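Local coordinates for protein exocyst complex component EXO70 (Saccharomyces cerevisiae, PDB 2B1E) that tethers secretory vesicles to sites of exocytosis as a subunit of the exocyst, and takes part in assembling that complex, at residues Leu38-Thr42 against Trp125-Tyr129; Phe90-Asn95 against Ile142-Glu146; Tyr114-Leu120 against Ser196-Leu201; Ile290-Ile294 against Asp374-Leu379. One frame throughout, in Å; residues are numbered along the deposited sequence.

Interaction 1: residues Leu38-Thr42 against Trp125-Tyr129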
# COMPACT_ATOMS: atom_id res chain seq x y z
N LEU A 38 -37.44 -26.97 30.57
CA LEU A 38 -37.84 -26.20 29.38
C LEU A 38 -38.70 -26.94 28.35
O LEU A 38 -39.75 -26.44 27.94
CB LEU A 38 -36.61 -25.61 28.69
CG LEU A 38 -36.84 -24.82 27.39
CD1 LEU A 38 -37.76 -23.66 27.67
CD2 LEU A 38 -35.51 -24.31 26.84
N LYS A 39 -38.27 -28.13 27.94
CA LYS A 39 -39.05 -28.88 26.96
C LYS A 39 -40.43 -29.23 27.51
O LYS A 39 -41.44 -29.10 26.81
CB LYS A 39 -38.29 -30.14 26.54
CG LYS A 39 -36.94 -29.84 25.87
CD LYS A 39 -36.27 -31.11 25.36
CE LYS A 39 -35.91 -32.08 26.48
NZ LYS A 39 -34.77 -31.61 27.34
N GLN A 40 -40.48 -29.64 28.78
CA GLN A 40 -41.75 -30.00 29.43
C GLN A 40 -42.65 -28.78 29.55
O GLN A 40 -43.88 -28.88 29.42
CB GLN A 40 -41.49 -30.55 30.85
CG GLN A 40 -40.81 -31.91 30.92
CD GLN A 40 -39.41 -31.89 30.34
OE1 GLN A 40 -38.62 -30.98 30.62
NE2 GLN A 40 -39.09 -32.90 29.53
N TYR A 41 -42.02 -27.64 29.81
CA TYR A 41 -42.73 -26.37 29.95
C TYR A 41 -43.41 -26.01 28.62
O TYR A 41 -44.60 -25.74 28.58
CB TYR A 41 -41.75 -25.26 30.38
CG TYR A 41 -42.40 -23.93 30.74
CD1 TYR A 41 -42.67 -23.58 32.07
CD2 TYR A 41 -42.71 -23.00 29.74
CE1 TYR A 41 -43.24 -22.35 32.39
CE2 TYR A 41 -43.28 -21.78 30.05
CZ TYR A 41 -43.54 -21.45 31.37
OH TYR A 41 -44.11 -20.23 31.66
N THR A 42 -42.66 -26.00 27.52
CA THR A 42 -43.28 -25.67 26.24
C THR A 42 -44.33 -26.70 25.87
O THR A 42 -45.28 -26.40 25.13
CB THR A 42 -42.28 -25.57 25.08
OG1 THR A 42 -41.58 -26.81 24.94
CG2 THR A 42 -41.29 -24.43 25.32
N TRP A 125 -34.36 -24.32 21.10
CA TRP A 125 -35.67 -24.83 21.44
C TRP A 125 -36.70 -23.71 21.47
O TRP A 125 -37.84 -23.89 21.05
CB TRP A 125 -35.65 -25.54 22.80
CG TRP A 125 -36.93 -26.27 23.13
CD1 TRP A 125 -37.99 -25.79 23.85
CD2 TRP A 125 -37.28 -27.60 22.74
NE1 TRP A 125 -38.98 -26.74 23.93
CE2 TRP A 125 -38.57 -27.86 23.25
CE3 TRP A 125 -36.63 -28.59 21.99
CZ2 TRP A 125 -39.23 -29.08 23.05
CZ3 TRP A 125 -37.29 -29.81 21.79
CH2 TRP A 125 -38.58 -30.04 22.32
N ILE A 126 -36.30 -22.54 21.97
CA ILE A 126 -37.20 -21.41 22.07
C ILE A 126 -37.45 -20.80 20.69
O ILE A 126 -38.58 -20.41 20.38
CB ILE A 126 -36.67 -20.38 23.10
CG1 ILE A 126 -36.73 -20.99 24.50
CG2 ILE A 126 -37.52 -19.09 23.07
CD1 ILE A 126 -36.06 -20.14 25.58
N LEU A 127 -36.42 -20.73 19.86
CA LEU A 127 -36.58 -20.21 18.51
C LEU A 127 -37.57 -21.09 17.76
O LEU A 127 -38.47 -20.59 17.08
CB LEU A 127 -35.25 -20.23 17.76
CG LEU A 127 -34.33 -19.07 18.12
CD1 LEU A 127 -32.92 -19.40 17.68
CD2 LEU A 127 -34.84 -17.77 17.49
N ASP A 128 -37.39 -22.40 17.88
CA ASP A 128 -38.29 -23.35 17.23
C ASP A 128 -39.70 -23.22 17.78
O ASP A 128 -40.68 -23.28 17.03
CB ASP A 128 -37.80 -24.78 17.41
CG ASP A 128 -36.66 -25.13 16.46
OD1 ASP A 128 -36.75 -24.78 15.26
OD2 ASP A 128 -35.70 -25.78 16.90
N TYR A 129 -39.82 -23.03 19.08
CA TYR A 129 -41.14 -22.87 19.67
C TYR A 129 -41.86 -21.68 19.00
O TYR A 129 -43.00 -21.79 18.54
CB TYR A 129 -41.04 -22.59 21.17
CG TYR A 129 -42.40 -22.30 21.79
CD1 TYR A 129 -43.23 -23.33 22.24
CD2 TYR A 129 -42.88 -20.98 21.86
CE1 TYR A 129 -44.51 -23.06 22.74
CE2 TYR A 129 -44.15 -20.71 22.35
CZ TYR A 129 -44.95 -21.75 22.78
OH TYR A 129 -46.21 -21.46 23.25

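Interaction 2: residues Phe90-Asn95 against Ile142-Glu146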
# COMPACT_ATOMS: atom_id res chain seq x y z
N PHE A 90 -35.25 -16.46 27.33
CA PHE A 90 -34.46 -16.42 26.10
C PHE A 90 -33.44 -15.27 26.17
O PHE A 90 -32.24 -15.46 25.95
CB PHE A 90 -35.40 -16.22 24.91
CG PHE A 90 -34.74 -16.30 23.55
CD1 PHE A 90 -34.34 -17.53 23.02
CD2 PHE A 90 -34.59 -15.15 22.77
CE1 PHE A 90 -33.81 -17.61 21.72
CE2 PHE A 90 -34.07 -15.22 21.47
CZ PHE A 90 -33.68 -16.45 20.95
N ILE A 91 -33.95 -14.09 26.48
CA ILE A 91 -33.14 -12.88 26.58
C ILE A 91 -32.10 -13.01 27.70
O ILE A 91 -30.97 -12.54 27.59
CB ILE A 91 -34.05 -11.66 26.85
CG1 ILE A 91 -34.92 -11.38 25.61
CG2 ILE A 91 -33.22 -10.44 27.17
CD1 ILE A 91 -36.02 -10.33 25.84
N SER A 92 -32.48 -13.67 28.78
CA SER A 92 -31.56 -13.85 29.88
C SER A 92 -30.35 -14.69 29.47
O SER A 92 -29.21 -14.33 29.76
CB SER A 92 -32.28 -14.50 31.06
OG SER A 92 -31.38 -14.72 32.11
N ILE A 93 -30.60 -15.81 28.80
CA ILE A 93 -29.50 -16.67 28.35
C ILE A 93 -28.58 -15.90 27.41
O ILE A 93 -27.36 -15.96 27.53
CB ILE A 93 -30.03 -17.92 27.62
CG1 ILE A 93 -30.76 -18.83 28.60
CG2 ILE A 93 -28.89 -18.68 26.98
CD1 ILE A 93 -31.32 -20.09 27.98
N LEU A 94 -29.18 -15.17 26.48
CA LEU A 94 -28.40 -14.39 25.53
C LEU A 94 -27.52 -13.37 26.24
O LEU A 94 -26.40 -13.09 25.81
CB LEU A 94 -29.32 -13.66 24.53
CG LEU A 94 -30.05 -14.54 23.51
CD1 LEU A 94 -30.99 -13.69 22.65
CD2 LEU A 94 -29.03 -15.24 22.63
N ASN A 95 -28.01 -12.83 27.35
CA ASN A 95 -27.22 -11.85 28.09
C ASN A 95 -26.32 -12.44 29.17
O ASN A 95 -25.76 -11.71 29.99
CB ASN A 95 -28.14 -10.78 28.66
CG ASN A 95 -28.66 -9.84 27.59
OD1 ASN A 95 -29.76 -10.01 27.07
ND2 ASN A 95 -27.86 -8.85 27.25
N ILE A 142 -35.69 -10.21 18.44
CA ILE A 142 -35.15 -10.21 19.80
C ILE A 142 -33.72 -10.77 19.77
O ILE A 142 -32.81 -10.20 20.37
CB ILE A 142 -36.03 -11.06 20.76
CG1 ILE A 142 -37.31 -10.30 21.08
CG2 ILE A 142 -35.28 -11.36 22.07
CD1 ILE A 142 -38.40 -11.15 21.70
N LEU A 143 -33.53 -11.88 19.06
CA LEU A 143 -32.21 -12.48 18.94
C LEU A 143 -31.25 -11.44 18.36
O LEU A 143 -30.22 -11.12 18.95
CB LEU A 143 -32.23 -13.70 18.02
CG LEU A 143 -30.87 -14.33 17.67
CD1 LEU A 143 -30.16 -14.79 18.94
CD2 LEU A 143 -31.07 -15.53 16.73
N VAL A 144 -31.60 -10.92 17.19
CA VAL A 144 -30.78 -9.92 16.50
C VAL A 144 -30.50 -8.71 17.38
O VAL A 144 -29.35 -8.28 17.49
CB VAL A 144 -31.48 -9.43 15.21
CG1 VAL A 144 -30.77 -8.20 14.66
CG2 VAL A 144 -31.50 -10.54 14.19
N GLY A 145 -31.54 -8.19 18.00
CA GLY A 145 -31.40 -7.02 18.86
C GLY A 145 -30.45 -7.23 20.02
O GLY A 145 -29.60 -6.39 20.28
N GLU A 146 -30.58 -8.36 20.71
CA GLU A 146 -29.72 -8.64 21.85
C GLU A 146 -28.26 -8.86 21.45
O GLU A 146 -27.35 -8.37 22.13
CB GLU A 146 -30.23 -9.85 22.62
CG GLU A 146 -31.56 -9.63 23.34
CD GLU A 146 -31.57 -8.38 24.21
OE1 GLU A 146 -30.70 -8.26 25.10
OE2 GLU A 146 -32.44 -7.52 24.00

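Interaction 3: residues Tyr114-Leu120 against Ser196-Leu201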
# COMPACT_ATOMS: atom_id res chain seq x y z
N TYR A 114 -18.34 -17.75 24.65
CA TYR A 114 -19.35 -18.36 23.79
C TYR A 114 -20.31 -19.16 24.67
O TYR A 114 -19.90 -19.72 25.67
CB TYR A 114 -18.71 -19.28 22.76
CG TYR A 114 -19.64 -19.66 21.63
CD1 TYR A 114 -20.10 -18.71 20.72
CD2 TYR A 114 -20.05 -20.98 21.46
CE1 TYR A 114 -20.94 -19.06 19.66
CE2 TYR A 114 -20.89 -21.35 20.41
CZ TYR A 114 -21.33 -20.38 19.52
OH TYR A 114 -22.15 -20.75 18.48
N TYR A 115 -21.58 -19.20 24.28
CA TYR A 115 -22.60 -19.93 25.04
C TYR A 115 -22.25 -21.40 25.16
O TYR A 115 -21.65 -21.98 24.26
CB TYR A 115 -23.96 -19.79 24.37
CG TYR A 115 -24.40 -18.35 24.20
CD1 TYR A 115 -24.72 -17.56 25.31
CD2 TYR A 115 -24.50 -17.77 22.93
CE1 TYR A 115 -25.13 -16.23 25.17
CE2 TYR A 115 -24.91 -16.44 22.78
CZ TYR A 115 -25.22 -15.68 23.89
OH TYR A 115 -25.66 -14.39 23.74
N GLU A 116 -22.61 -22.01 26.29
CA GLU A 116 -22.33 -23.42 26.47
C GLU A 116 -23.32 -24.18 25.61
O GLU A 116 -24.35 -23.63 25.20
CB GLU A 116 -22.48 -23.82 27.94
CG GLU A 116 -23.74 -23.30 28.61
CD GLU A 116 -23.78 -23.58 30.10
OE1 GLU A 116 -22.76 -23.32 30.80
OE2 GLU A 116 -24.83 -24.04 30.59
N ASP A 117 -23.01 -25.44 25.31
CA ASP A 117 -23.87 -26.27 24.48
C ASP A 117 -25.31 -26.35 24.99
O ASP A 117 -26.25 -26.26 24.21
CB ASP A 117 -23.29 -27.69 24.39
CG ASP A 117 -22.09 -27.77 23.46
OD1 ASP A 117 -21.52 -26.72 23.10
OD2 ASP A 117 -21.73 -28.90 23.08
N GLN A 118 -25.48 -26.51 26.30
CA GLN A 118 -26.83 -26.59 26.85
C GLN A 118 -27.60 -25.29 26.62
O GLN A 118 -28.81 -25.32 26.39
CB GLN A 118 -26.78 -26.94 28.34
CG GLN A 118 -26.06 -28.26 28.64
CD GLN A 118 -24.56 -28.08 28.94
OE1 GLN A 118 -23.93 -27.13 28.46
NE2 GLN A 118 -24.00 -29.00 29.72
N GLN A 119 -26.92 -24.15 26.69
CA GLN A 119 -27.59 -22.87 26.46
C GLN A 119 -28.00 -22.79 24.99
O GLN A 119 -29.10 -22.34 24.66
CB GLN A 119 -26.68 -21.69 26.82
CG GLN A 119 -26.36 -21.55 28.32
CD GLN A 119 -25.42 -20.39 28.60
OE1 GLN A 119 -24.41 -20.22 27.91
NE2 GLN A 119 -25.73 -19.60 29.63
N LEU A 120 -27.11 -23.23 24.09
CA LEU A 120 -27.42 -23.22 22.66
C LEU A 120 -28.66 -24.08 22.44
O LEU A 120 -29.55 -23.73 21.66
CB LEU A 120 -26.23 -23.77 21.86
CG LEU A 120 -24.97 -22.89 21.87
CD1 LEU A 120 -23.80 -23.64 21.26
CD2 LEU A 120 -25.24 -21.60 21.10
N SER A 196 -20.75 -18.81 13.48
CA SER A 196 -20.81 -20.09 14.17
C SER A 196 -22.11 -20.17 14.98
O SER A 196 -22.76 -21.21 15.02
CB SER A 196 -19.61 -20.27 15.12
OG SER A 196 -18.38 -20.22 14.42
N LEU A 197 -22.49 -19.05 15.60
CA LEU A 197 -23.71 -19.00 16.40
C LEU A 197 -24.95 -19.30 15.57
O LEU A 197 -25.73 -20.19 15.92
CB LEU A 197 -23.87 -17.62 17.05
CG LEU A 197 -25.08 -17.51 18.01
CD1 LEU A 197 -24.89 -18.48 19.17
CD2 LEU A 197 -25.21 -16.09 18.53
N VAL A 198 -25.13 -18.57 14.48
CA VAL A 198 -26.29 -18.81 13.63
C VAL A 198 -26.28 -20.26 13.13
O VAL A 198 -27.32 -20.91 13.10
CB VAL A 198 -26.33 -17.84 12.42
CG1 VAL A 198 -27.39 -18.30 11.43
CG2 VAL A 198 -26.65 -16.43 12.89
N ASP A 199 -25.11 -20.75 12.74
CA ASP A 199 -25.02 -22.13 12.27
C ASP A 199 -25.37 -23.09 13.41
O ASP A 199 -25.97 -24.13 13.17
CB ASP A 199 -23.61 -22.45 11.76
CG ASP A 199 -23.34 -21.87 10.39
OD1 ASP A 199 -24.29 -21.36 9.76
OD2 ASP A 199 -22.18 -21.94 9.93
N ASP A 200 -25.00 -22.73 14.63
CA ASP A 200 -25.29 -23.58 15.78
C ASP A 200 -26.77 -23.53 16.18
O ASP A 200 -27.34 -24.53 16.60
CB ASP A 200 -24.46 -23.17 17.01
CG ASP A 200 -23.06 -23.78 17.02
OD1 ASP A 200 -22.77 -24.70 16.22
OD2 ASP A 200 -22.23 -23.33 17.85
N LEU A 201 -27.38 -22.37 16.03
CA LEU A 201 -28.77 -22.17 16.44
C LEU A 201 -29.88 -22.70 15.55
O LEU A 201 -30.96 -23.03 16.04
CB LEU A 201 -29.01 -20.68 16.70
CG LEU A 201 -28.27 -20.06 17.90
CD1 LEU A 201 -28.62 -18.58 17.99
CD2 LEU A 201 -28.68 -20.77 19.19

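Interaction 4: residues Ile290-Ile294 against Asp374-Leu379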
# COMPACT_ATOMS: atom_id res chain seq x y z
N ILE A 290 6.18 11.24 -7.53
CA ILE A 290 6.81 11.71 -8.76
C ILE A 290 6.71 13.23 -8.87
O ILE A 290 7.70 13.91 -9.13
CB ILE A 290 6.17 11.06 -10.01
CG1 ILE A 290 6.55 9.57 -10.08
CG2 ILE A 290 6.63 11.77 -11.28
CD1 ILE A 290 8.05 9.31 -10.25
N ASP A 291 5.51 13.76 -8.66
CA ASP A 291 5.25 15.20 -8.73
C ASP A 291 6.04 15.93 -7.65
O ASP A 291 6.51 17.05 -7.86
CB ASP A 291 3.75 15.47 -8.56
CG ASP A 291 2.95 15.03 -9.78
OD1 ASP A 291 3.46 14.19 -10.55
OD2 ASP A 291 1.81 15.52 -9.96
N ARG A 292 6.19 15.28 -6.51
CA ARG A 292 6.93 15.85 -5.40
C ARG A 292 8.40 16.04 -5.80
O ARG A 292 9.01 17.07 -5.50
CB ARG A 292 6.84 14.92 -4.20
CG ARG A 292 7.49 15.45 -2.95
CD ARG A 292 8.04 14.30 -2.13
NE ARG A 292 8.41 14.73 -0.80
CZ ARG A 292 7.53 15.10 0.13
NH1 ARG A 292 6.23 15.08 -0.16
NH2 ARG A 292 7.94 15.48 1.33
N ILE A 293 8.96 15.05 -6.49
CA ILE A 293 10.35 15.12 -6.94
C ILE A 293 10.54 16.24 -7.96
O ILE A 293 11.50 17.02 -7.87
CB ILE A 293 10.80 13.78 -7.57
CG1 ILE A 293 10.69 12.66 -6.53
CG2 ILE A 293 12.25 13.89 -8.03
CD1 ILE A 293 10.90 11.27 -7.10
N ILE A 294 9.64 16.32 -8.93
CA ILE A 294 9.70 17.36 -9.96
C ILE A 294 9.63 18.76 -9.33
O ILE A 294 10.29 19.68 -9.80
CB ILE A 294 8.55 17.20 -10.98
CG1 ILE A 294 8.70 15.86 -11.71
CG2 ILE A 294 8.57 18.34 -11.99
CD1 ILE A 294 7.56 15.54 -12.65
N ASP A 374 11.78 4.84 -12.03
CA ASP A 374 11.20 6.03 -12.65
C ASP A 374 11.43 7.24 -11.75
O ASP A 374 11.70 8.34 -12.23
CB ASP A 374 9.70 5.85 -12.89
CG ASP A 374 9.41 5.04 -14.14
OD1 ASP A 374 10.36 4.68 -14.86
OD2 ASP A 374 8.22 4.76 -14.40
N CYS A 375 11.34 7.03 -10.44
CA CYS A 375 11.55 8.10 -9.46
C CYS A 375 12.99 8.62 -9.52
O CYS A 375 13.22 9.84 -9.49
CB CYS A 375 11.25 7.60 -8.04
SG CYS A 375 9.48 7.53 -7.61
N ILE A 376 13.95 7.71 -9.59
CA ILE A 376 15.35 8.10 -9.65
C ILE A 376 15.65 8.78 -10.98
O ILE A 376 16.43 9.73 -11.03
CB ILE A 376 16.27 6.88 -9.42
CG1 ILE A 376 16.03 6.34 -8.00
CG2 ILE A 376 17.73 7.28 -9.56
CD1 ILE A 376 16.65 4.98 -7.75
N ASP A 377 15.02 8.31 -12.06
CA ASP A 377 15.21 8.93 -13.37
C ASP A 377 14.69 10.37 -13.32
O ASP A 377 15.32 11.30 -13.84
CB ASP A 377 14.43 8.19 -14.45
CG ASP A 377 15.17 7.00 -15.02
OD1 ASP A 377 16.36 6.80 -14.69
OD2 ASP A 377 14.55 6.25 -15.80
N THR A 378 13.52 10.54 -12.70
CA THR A 378 12.89 11.85 -12.61
C THR A 378 13.75 12.81 -11.80
O THR A 378 13.87 13.98 -12.15
CB THR A 378 11.49 11.74 -11.97
OG1 THR A 378 10.70 10.81 -12.73
CG2 THR A 378 10.79 13.10 -11.95
N LEU A 379 14.35 12.32 -10.73
CA LEU A 379 15.22 13.15 -9.90
C LEU A 379 16.44 13.63 -10.69
O LEU A 379 16.76 14.82 -10.71
CB LEU A 379 15.69 12.36 -8.67
CG LEU A 379 16.76 13.04 -7.82
CD1 LEU A 379 16.20 14.32 -7.18
CD2 LEU A 379 17.24 12.07 -6.76

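Interaction 1: residues Leu38-Thr42 against Trp125-Tyr129
Leu-38 to Thr-42, the first turn of helix 38-56, runs nearly parallel to Trp-125 to Tyr-129 of helix 117-132: their axes come within 11.2 Å at an angle of 13°. This is side-by-side packing in the long all-helical rod of Exo70, with helix 66-94 lying against both. The nearest CA pairs, Lys-39 with Trp-125 at 7.6 Å and Thr-42 with Tyr-129 at 7.5 Å, leave a gap that large side chains fill. Most of the filling falls to Trp-125. Lys-39 lays its aliphatic stem on one face of the indole, a CH-pi contact with CG 3.6 Å from the centroid of the six-membered ring, while Leu-38 CG sits 3.8 Å from Trp-125 CD1. Deeper in, Leu-38 CD2 meets Ile-126 CG1 at 4.2 Å, and both side chains go on to helix 66-94, at Leu-86 and Phe-90. One turn on, Thr-42 CB rests 3.7 Å from Tyr-129 CD1; the phenol oxygen of that tyrosine bonds to Glu-83. The one polar link between the segments lies at the indole edge: Trp-125 NE1 donates to Thr-42 OG1 at 2.8 Å, and the same OG1 donates to Lys-39 O at 3.0 Å.

Interaction 2: residues Phe90-Asn95 against Ile142-Glu146
Start at Phe-90, near the C-terminal end of helix 66-94. Its ring presents an edge to helix 136-155, with CD2 3.9 Å from Ile-142 CG2 and CE2 4.2 Å from Leu-143 CB; it also touches Leu-123 and Ile-126 of helix 117-132, so it lies where three helices meet. Ile-91 comes next, at the more open margin of the contact. Its CG1 is 3.6 Å from Ile-142 CG2, the tightest apolar approach here, and its CG2 lies 3.9 Å from Glu-146 OE1. The two helical segments run in the same general direction, 10.4 Å apart at their closest and crossing at -30°. This is lateral helix-helix packing within the elongated all-helical rod of Exo70; it joins helix 66-94 to helix 136-155, with helix 117-132 alongside. The helix returns to the interface at Leu-94, where Leu-94 CA lies 7.0 Å from Glu-146 CA. Both methyls of Leu-94 lie close to Leu-143 CD1, CD2 at 3.9 Å and CD1 at 4.0 Å; Leu-94 CD1 is also 3.9 Å from Glu-146 CB. At Asn-95 the chain leaves helical geometry, though its N still bonds to Ile-91 O at 3.0 Å. The side-chain amide of Asn-95 comes up beside the carboxylate of Glu-146, which also forms a salt bridge with Lys-149.

Interaction 3: residues Tyr114-Leu120 against Ser196-Leu201
Here the loop that leads into helix 117-132, together with the helix's first turn, packs on the last turns of helix 180-201, one more lateral joint in the all-helical rod of Exo70. The apolar part is built around Leu-197. Its CD1 methyl is met by three side chains of the other segment: Tyr-114 CE1 at 4.0 Å, Tyr-115 CD2 at 3.8 Å and Leu-120 CD2 at 3.7 Å. Tyr-115 offers the methyl its ring edge. Leu-120 also reaches along the helix to Leu-201, their CD2 atoms 4.0 Å apart, where the two backbones are nearest, CA to CA 6.5 Å. Leu-201 goes on to touch Leu-143 of helix 136-155. One polar bond is internal: at the N-cap position, Glu-116 N donates to Gln-119 OE1 at 3.0 Å. Tyr-115 points its hydroxyl past this interface to Leu-94 O and Arg-147. Ser-124, one turn beyond Leu-120, bonds to the carbonyls of both Leu-120 and Leu-201 and so ties the two helices together. Between the segments proper, Tyr-114, extended in its backbone, reaches over to helix 180-201, and its OH donates to Asp-200 OD2 at 2.7 Å, near the plane of the ring.

Interaction 4: residues Ile290-Ile294 against Asp374-Leu379
Ile-290 and Ile-293 are the bumps of helix 268-299; Thr-378 is the answering bump of helix 364-391. The segments run almost parallel, with a crossing angle of -16° and an axis separation of 9.3 Å. CA pairs only 6.0 Å apart, Ile-290 with Cys-375 and Ile-293 with Leu-379, show how closely the backbones approach. Ile-290 reaches across with its CD1, which settles between Cys-375 and Thr-378, 3.5 Å from Cys-375 SG and 3.9 Å from Thr-378 OG1. That small side chains stand here leaves space for the methyl. Ile-293 points straight at the other helix and straddles its next turn: CD1 lies 3.6 Å from Cys-375 O and 3.8 Å from Cys-375 CB, while CG2 rests 3.6 Å from Leu-379 CA and 3.8 Å from Leu-379 CB. Here the methyls touch backbone as well as side chain. From the other side, Thr-378 CG2 enters the hollow between Ile-290, Ile-293 and Ile-294, 3.5 Å from Ile-294 CG1. The threonine hydroxyl turns back to its own helix, OG1 of Thr-378 donating to Asp-374 O at 2.7 Å. Asp-374 sends its carboxylate off to Arg-339 and Arg-444, while helix 311-323 adds Thr-316 beside Ile-293 and Leu-320 beside Cys-375. The result is a buried, near-parallel helix pair inside the elongated all-helical rod of Exo70.

In the fold
Interactions 1, 2 and 3 form one neighbourhood toward the N-terminal end of the rod, their centres 12 to 15 Å apart. Interactions 1 and 3 both use helix 117-132, and Phe-90 of interaction 2 touches Ile-126 and Leu-127 in interaction 1. Interactions 2 and 3 are joined by Leu-94 with Tyr-115 and Leu-143 with Leu-201. All three are partly buried, combining apolar packing with polar contacts. Interaction 4 stands apart, its centre 58 to 71 Å from the others and, at 19 Å, nearest the centre of the chain. It is the buried one: apolar side chains meet at a shorter axis spacing than in interactions 1 and 2, and the charged groups nearby turn to other partners.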